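Local coordinates for putative short-chain dehydrogenase/reductase (Corynebacterium glutamicum, PDB 3E9N) that probably works as an NAD(P)-dependent oxidoreductase of the short-chain dehydrogenase/reductase family, possibly reducing acetoacetyl-CoA, at the interface of chains A and B. Numbering follows the deposited sequence. Chains: chain A/B, Putative short-chain dehydrogenase/reductase.

Contact 1: the interface of chains A and B. Residues chain A 125, 165, 168, 170, 218, 221; chain B 229-231.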
ATOM      1  N   SER A 125      19.808  -9.772 -20.378  1.00 32.38           N
ATOM      2  CA  SER A 125      18.473  -9.288 -20.009  1.00 33.66           C
ATOM      3  C   SER A 125      17.747 -10.180 -18.956  1.00 33.01           C
ATOM      4  O   SER A 125      16.596 -10.582 -19.151  1.00 32.22           O
ATOM      5  CB  SER A 125      17.592  -9.136 -21.261  1.00 33.48           C
ATOM      6  OG  SER A 125      18.145  -8.177 -22.121  1.00 36.70           O
ATOM      7  N   ALA A 165      14.772  -1.356 -15.789  1.00 42.06           N
ATOM      8  CA  ALA A 165      13.817  -1.783 -16.849  1.00 41.99           C
ATOM      9  C   ALA A 165      14.346  -1.546 -18.265  1.00 41.89           C
ATOM     10  O   ALA A 165      14.278  -2.444 -19.112  1.00 41.75           O
ATOM     11  CB  ALA A 165      12.449  -1.121 -16.672  1.00 41.36           C
ATOM     12  N   GLY A 168      16.675  -4.099 -19.885  1.00 36.26           N
ATOM     13  CA  GLY A 168      16.225  -5.422 -20.259  1.00 35.25           C
ATOM     14  C   GLY A 168      16.073  -6.318 -19.057  1.00 35.21           C
ATOM     15  O   GLY A 168      15.682  -7.491 -19.204  1.00 36.39           O
ATOM     16  N   ARG A 170      14.325  -7.780 -15.752  1.00 32.95           N
ATOM     17  CA  ARG A 170      13.051  -7.904 -15.112  1.00 33.01           C
ATOM     18  C   ARG A 170      13.256  -8.189 -13.637  1.00 33.43           C
ATOM     19  O   ARG A 170      14.191  -8.920 -13.225  1.00 33.81           O
ATOM     20  CB  ARG A 170      12.176  -8.972 -15.810  1.00 33.19           C
ATOM     21  CG  ARG A 170      11.982  -8.654 -17.332  1.00 34.46           C
ATOM     22  CD  ARG A 170      10.906  -9.520 -17.969  1.00 38.82           C
ATOM     23  NE  ARG A 170      11.293 -10.923 -18.144  1.00 42.87           N
ATOM     24  CZ  ARG A 170      10.567 -11.845 -18.790  1.00 45.40           C
ATOM     25  NH1 ARG A 170       9.379 -11.549 -19.351  1.00 44.47           N
ATOM     26  NH2 ARG A 170      11.034 -13.082 -18.872  1.00 46.05           N
ATOM     27  N   GLU A 218       7.637 -11.576 -23.510  1.00 44.44           N
ATOM     28  CA  GLU A 218       8.613 -10.493 -23.544  1.00 46.76           C
ATOM     29  C   GLU A 218       8.007  -9.125 -23.358  1.00 47.03           C
ATOM     30  O   GLU A 218       8.699  -8.221 -22.914  1.00 47.33           O
ATOM     31  CB  GLU A 218       9.357 -10.496 -24.874  1.00 47.30           C
ATOM     32  CG  GLU A 218      10.258 -11.702 -25.094  1.00 52.61           C
ATOM     33  CD  GLU A 218      11.649 -11.431 -24.546  1.00 59.05           C
ATOM     34  OE1 GLU A 218      12.192 -12.257 -23.771  1.00 58.99           O
ATOM     35  OE2 GLU A 218      12.178 -10.344 -24.879  1.00 62.91           O
ATOM     36  N   GLN A 221       6.097  -8.140 -17.549  1.00 41.63           N
ATOM     37  CA  GLN A 221       6.807  -8.324 -16.283  1.00 39.08           C
ATOM     38  C   GLN A 221       5.744  -8.792 -15.281  1.00 37.00           C
ATOM     39  O   GLN A 221       4.741  -8.111 -15.082  1.00 36.20           O
ATOM     40  CB  GLN A 221       7.355  -6.992 -15.729  1.00 38.74           C
ATOM     41  CG  GLN A 221       8.587  -6.463 -16.382  1.00 40.97           C
ATOM     42  CD  GLN A 221       9.638  -5.904 -15.407  1.00 42.02           C
ATOM     43  OE1 GLN A 221      10.312  -4.921 -15.722  1.00 46.28           O
ATOM     44  NE2 GLN A 221       9.817  -6.547 -14.264  1.00 38.99           N
TER
ATOM     45  N   PRO B 229       3.556  -4.013 -18.201  1.00 41.73           N
ATOM     46  CA  PRO B 229       4.239  -4.076 -19.476  1.00 42.94           C
ATOM     47  C   PRO B 229       5.727  -4.301 -19.197  1.00 44.25           C
ATOM     48  O   PRO B 229       6.213  -4.049 -18.083  1.00 43.93           O
ATOM     49  CB  PRO B 229       4.021  -2.680 -20.098  1.00 42.32           C
ATOM     50  CG  PRO B 229       3.219  -1.907 -19.173  1.00 42.49           C
ATOM     51  CD  PRO B 229       3.119  -2.660 -17.854  1.00 42.05           C
ATOM     52  N   ARG B 230       6.448  -4.799 -20.185  1.00 45.53           N
ATOM     53  CA  ARG B 230       7.874  -4.965 -20.010  1.00 47.15           C
ATOM     54  C   ARG B 230       8.478  -3.716 -19.340  1.00 47.85           C
ATOM     55  O   ARG B 230       9.078  -3.780 -18.253  1.00 47.83           O
ATOM     56  CB  ARG B 230       8.530  -5.253 -21.357  1.00 46.98           C
ATOM     57  CG  ARG B 230      10.015  -5.492 -21.269  1.00 47.63           C
ATOM     58  CD  ARG B 230      10.368  -6.409 -20.149  1.00 46.57           C
ATOM     59  NE  ARG B 230      11.769  -6.777 -20.227  1.00 50.48           N
ATOM     60  CZ  ARG B 230      12.204  -7.817 -20.926  1.00 51.33           C
ATOM     61  NH1 ARG B 230      11.312  -8.569 -21.578  1.00 52.56           N
ATOM     62  NH2 ARG B 230      13.504  -8.111 -20.949  1.00 46.95           N
ATOM     63  N   ILE B 231       8.323  -2.574 -19.995  1.00 48.88           N
ATOM     64  CA  ILE B 231       8.885  -1.321 -19.454  1.00 49.43           C
ATOM     65  C   ILE B 231       7.817  -0.262 -19.150  1.00 49.01           C
ATOM     66  O   ILE B 231       7.131   0.173 -20.068  1.00 49.00           O
ATOM     67  CB  ILE B 231       9.897  -0.686 -20.432  1.00 49.45           C
ATOM     68  CG1 ILE B 231      11.028  -1.667 -20.753  1.00 50.84           C
ATOM     69  CG2 ILE B 231      10.426   0.608 -19.839  1.00 48.85           C
ATOM     70  CD1 ILE B 231      11.991  -1.168 -21.828  1.00 54.49           C
TER
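This is part of a two-fold symmetric interface between two copies of the protein, where the last modelled residues of chain B, at the end of strand B:220-229, dock on chain A. It helps to join the subunits pairwise within the deposited tetramer. Such strand-paired dimers are common in short-chain dehydrogenases, so the pairing is probably biological. B:Arg230 carries the contact and hides 106 Å² of its surface. Its side chain starts with CG opposite the backbone N (chi1 -178°) and turns at chi2 (45°), which brings the guanidinium between backbone carbonyls of chain A. NH2 gives a hydrogen bond to A:Gly168 O at 2.9 Å, coming from above the carbonyl plane. NH1 gives another to A:Glu218 O at 3.0 Å. Here the donor lies in the carbonyl plane, on a lone pair. Both acceptors are tilted somewhat out of the guanidinium plane. The two bonds go to different nitrogens, so they limit rotation of the group.

The carboxylate of A:Glu218 adds a second, ionic contact. Its OE2 makes a long salt bridge to B:Arg230 NH1 at 3.8 Å. The carboxylate is turned 65° from the guanidinium, so the two do not pair edge on. The aliphatic part of A:Arg170 crosses B:Arg230 at about a right angle. Its CD covers one guanidinium face near the rim, 3.7 Å from CZ of B:Arg230. The two arginine head groups come close, and the A:Glu218 carboxylate may offset their like charges.

Beyond the arginine, B:Ile231 rests on the 3-10 helix A:165-167. Its CG1 lies 3.7 Å from the backbone O of A:Ala165. On the strand side, A:Gln221 CG packs beside B:Arg230 CA at 4.0 Å. The modelled A:Gln221 OE1 sits 3.0 Å from B:Arg230 O. Both are acceptors, so the amide may be built flipped, with NE2 belonging at the carbonyl.

Contact 2: the interface of chains A and B. Residues chain A 200-202, 205, 228-229; chain B 219-220.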
ATOM      1  N   TYR A 200       3.366 -23.337   6.305  1.00 45.29           N
ATOM      2  CA  TYR A 200       2.498 -24.347   5.701  1.00 45.82           C
ATOM      3  C   TYR A 200       2.367 -24.229   4.166  1.00 44.41           C
ATOM      4  O   TYR A 200       1.681 -25.009   3.553  1.00 44.69           O
ATOM      5  CB  TYR A 200       1.121 -24.404   6.411  1.00 47.23           C
ATOM      6  CG  TYR A 200       1.235 -24.990   7.811  1.00 52.15           C
ATOM      7  CD1 TYR A 200       1.318 -26.378   8.006  1.00 56.84           C
ATOM      8  CD2 TYR A 200       1.332 -24.156   8.934  1.00 58.11           C
ATOM      9  CE1 TYR A 200       1.466 -26.931   9.300  1.00 60.94           C
ATOM     10  CE2 TYR A 200       1.473 -24.687  10.221  1.00 62.62           C
ATOM     11  CZ  TYR A 200       1.535 -26.074  10.405  1.00 64.17           C
ATOM     12  OH  TYR A 200       1.682 -26.573  11.702  1.00 67.89           O
ATOM     13  N   ILE A 201       3.024 -23.261   3.546  1.00 43.28           N
ATOM     14  CA  ILE A 201       3.103 -23.240   2.073  1.00 42.97           C
ATOM     15  C   ILE A 201       4.068 -24.341   1.561  1.00 42.68           C
ATOM     16  O   ILE A 201       5.218 -24.392   1.993  1.00 42.03           O
ATOM     17  CB  ILE A 201       3.567 -21.831   1.510  1.00 42.26           C
ATOM     18  CG1 ILE A 201       2.517 -20.730   1.816  1.00 40.93           C
ATOM     19  CG2 ILE A 201       3.804 -21.938   0.026  1.00 40.39           C
ATOM     20  CD1 ILE A 201       3.090 -19.284   1.932  1.00 34.96           C
ATOM     21  N   GLU A 202       3.599 -25.231   0.690  1.00 42.98           N
ATOM     22  CA  GLU A 202       4.512 -26.191   0.051  1.00 43.84           C
ATOM     23  C   GLU A 202       5.566 -25.406  -0.713  1.00 42.42           C
ATOM     24  O   GLU A 202       5.238 -24.511  -1.519  1.00 42.14           O
ATOM     25  CB  GLU A 202       3.807 -27.178  -0.916  1.00 44.96           C
ATOM     26  CG  GLU A 202       3.191 -28.449  -0.258  1.00 49.80           C
ATOM     27  CD  GLU A 202       4.230 -29.456   0.270  1.00 56.07           C
ATOM     28  OE1 GLU A 202       4.694 -30.316  -0.533  1.00 59.46           O
ATOM     29  OE2 GLU A 202       4.557 -29.409   1.491  1.00 55.88           O
ATOM     30  N   GLU A 205       5.456 -24.746  -4.510  1.00 36.30           N
ATOM     31  CA  GLU A 205       4.591 -23.683  -5.041  1.00 35.92           C
ATOM     32  C   GLU A 205       5.368 -22.395  -5.266  1.00 34.49           C
ATOM     33  O   GLU A 205       5.080 -21.638  -6.186  1.00 33.55           O
ATOM     34  CB  GLU A 205       3.412 -23.419  -4.091  1.00 37.56           C
ATOM     35  CG  GLU A 205       2.710 -24.715  -3.601  1.00 39.55           C
ATOM     36  CD  GLU A 205       1.869 -25.339  -4.691  1.00 44.91           C
ATOM     37  OE1 GLU A 205       1.177 -24.555  -5.393  1.00 49.61           O
ATOM     38  OE2 GLU A 205       1.894 -26.595  -4.861  1.00 48.09           O
ATOM     39  N   ARG A 228      -0.076 -17.514  -0.259  1.00 34.88           N
ATOM     40  CA  ARG A 228      -0.606 -17.726   1.094  1.00 35.68           C
ATOM     41  C   ARG A 228      -1.016 -19.174   1.240  1.00 35.34           C
ATOM     42  O   ARG A 228      -1.290 -19.817   0.246  1.00 35.21           O
ATOM     43  CB  ARG A 228      -1.823 -16.836   1.341  1.00 35.89           C
ATOM     44  CG  ARG A 228      -1.476 -15.493   1.889  1.00 39.87           C
ATOM     45  CD  ARG A 228      -1.833 -14.485   0.883  1.00 45.95           C
ATOM     46  NE  ARG A 228      -1.418 -13.119   1.220  1.00 52.95           N
ATOM     47  CZ  ARG A 228      -0.183 -12.617   1.073  1.00 55.36           C
ATOM     48  NH1 ARG A 228       0.048 -11.346   1.398  1.00 53.50           N
ATOM     49  NH2 ARG A 228       0.818 -13.378   0.628  1.00 55.24           N
ATOM     50  N   PRO A 229      -1.049 -19.693   2.472  1.00 36.15           N
ATOM     51  CA  PRO A 229      -1.610 -21.031   2.700  1.00 37.22           C
ATOM     52  C   PRO A 229      -3.107 -21.120   2.403  1.00 38.77           C
ATOM     53  O   PRO A 229      -3.818 -20.127   2.427  1.00 37.90           O
ATOM     54  CB  PRO A 229      -1.405 -21.263   4.203  1.00 37.56           C
ATOM     55  CG  PRO A 229      -0.407 -20.203   4.663  1.00 37.34           C
ATOM     56  CD  PRO A 229      -0.485 -19.073   3.692  1.00 35.97           C
TER
ATOM     57  N   THR B 219      -2.351 -26.908  -0.641  1.00 45.12           N
ATOM     58  CA  THR B 219      -2.032 -26.146   0.570  1.00 43.65           C
ATOM     59  C   THR B 219      -1.761 -24.695   0.285  1.00 42.29           C
ATOM     60  O   THR B 219      -1.421 -23.937   1.161  1.00 42.57           O
ATOM     61  CB  THR B 219      -0.742 -26.644   1.157  1.00 44.48           C
ATOM     62  OG1 THR B 219       0.321 -26.323   0.230  1.00 47.19           O
ATOM     63  CG2 THR B 219      -0.817 -28.163   1.422  1.00 42.89           C
ATOM     64  N   THR B 220      -1.869 -24.284  -0.956  1.00 41.40           N
ATOM     65  CA  THR B 220      -1.480 -22.898  -1.287  1.00 40.32           C
ATOM     66  C   THR B 220      -2.525 -22.173  -2.084  1.00 38.38           C
ATOM     67  O   THR B 220      -3.296 -22.787  -2.809  1.00 37.96           O
ATOM     68  CB  THR B 220      -0.196 -22.927  -2.109  1.00 39.99           C
ATOM     69  OG1 THR B 220       0.736 -23.663  -1.345  1.00 40.37           O
ATOM     70  CG2 THR B 220       0.354 -21.552  -2.369  1.00 39.49           C
TER
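The hydroxyl OG1 of B:Thr219 has polar partners on both chains. Across the interface, the backbone N of A:Glu202 points to it in a fairly straight but weak hydrogen bond of 3.5 Å. Within chain B, it forms a hydrogen bond with the OG1 hydroxyl of B:Thr220 at 3.1 Å. Which hydroxyl gives the hydrogen cannot be told. If B:Thr219 OG1 accepts from the amide, its own hydrogen could go to B:Thr220. B:Thr219 OG1 sits between the backbone N and the carbonyl carbon (chi1 66°). This brings it to the start of the helix A:203-214. The A:Glu202 side chain passes the threonine at a slant, with CG 3.6 Å from the same OG1. The CB of B:Thr219 meets the carbonyl O of A:Tyr200 at 3.8 Å.

B:Thr220 packs against the first turn of that helix, at A:Glu205. The two side chains run alongside each other but point opposite ways. The touching part of the glutamate is its aliphatic stem, with CG 3.7 Å from B:Thr220 CB. B:Thr220 OG1 stands next to its backbone N (chi1 -55°), and CG2 is opposite that N. The hydroxyl therefore faces its threonine neighbour and the A:Glu205 stem, while the methyl turns to chain A's strand. That methyl reaches the backbone O of A:Arg228 at 3.5 Å. A:Ile201 CG2 adds a lighter contact with the B:Thr220 hydroxyl, the two side chains meeting at about a right angle.

The backbones also run close together. B:Thr219 O lies 3.3 Å from A:Pro229 CA, and B:Thr220 forms an antiparallel beta bridge with A:Pro229. The two threonines thus lie between the end of strand A:220-229 and the segment from A:Tyr200 to A:Glu205. In the fold, this is where strand B:220-229 begins and strand A:220-229 ends, beside the 3-10 helix A:198-200 and the start of helix A:203-214.

Contact 1 and contact 2 lie about 28 Å apart between their C-alpha centres. Both involve strand 220-229 of each chain. Near contact 1, strand A:220-229 begins and strand B:220-229 ends. At contact 2 the roles are exchanged, as the antiparallel bridge there requires. The two contacts thus mark opposite ends of one strand pairing across the two-fold axis. Symmetry places a twin of each contact beside the other, so each end can combine the residues at the end of the strand with the threonine contacts. Together they probably fix the register of the two strands and stabilise this pair of subunits.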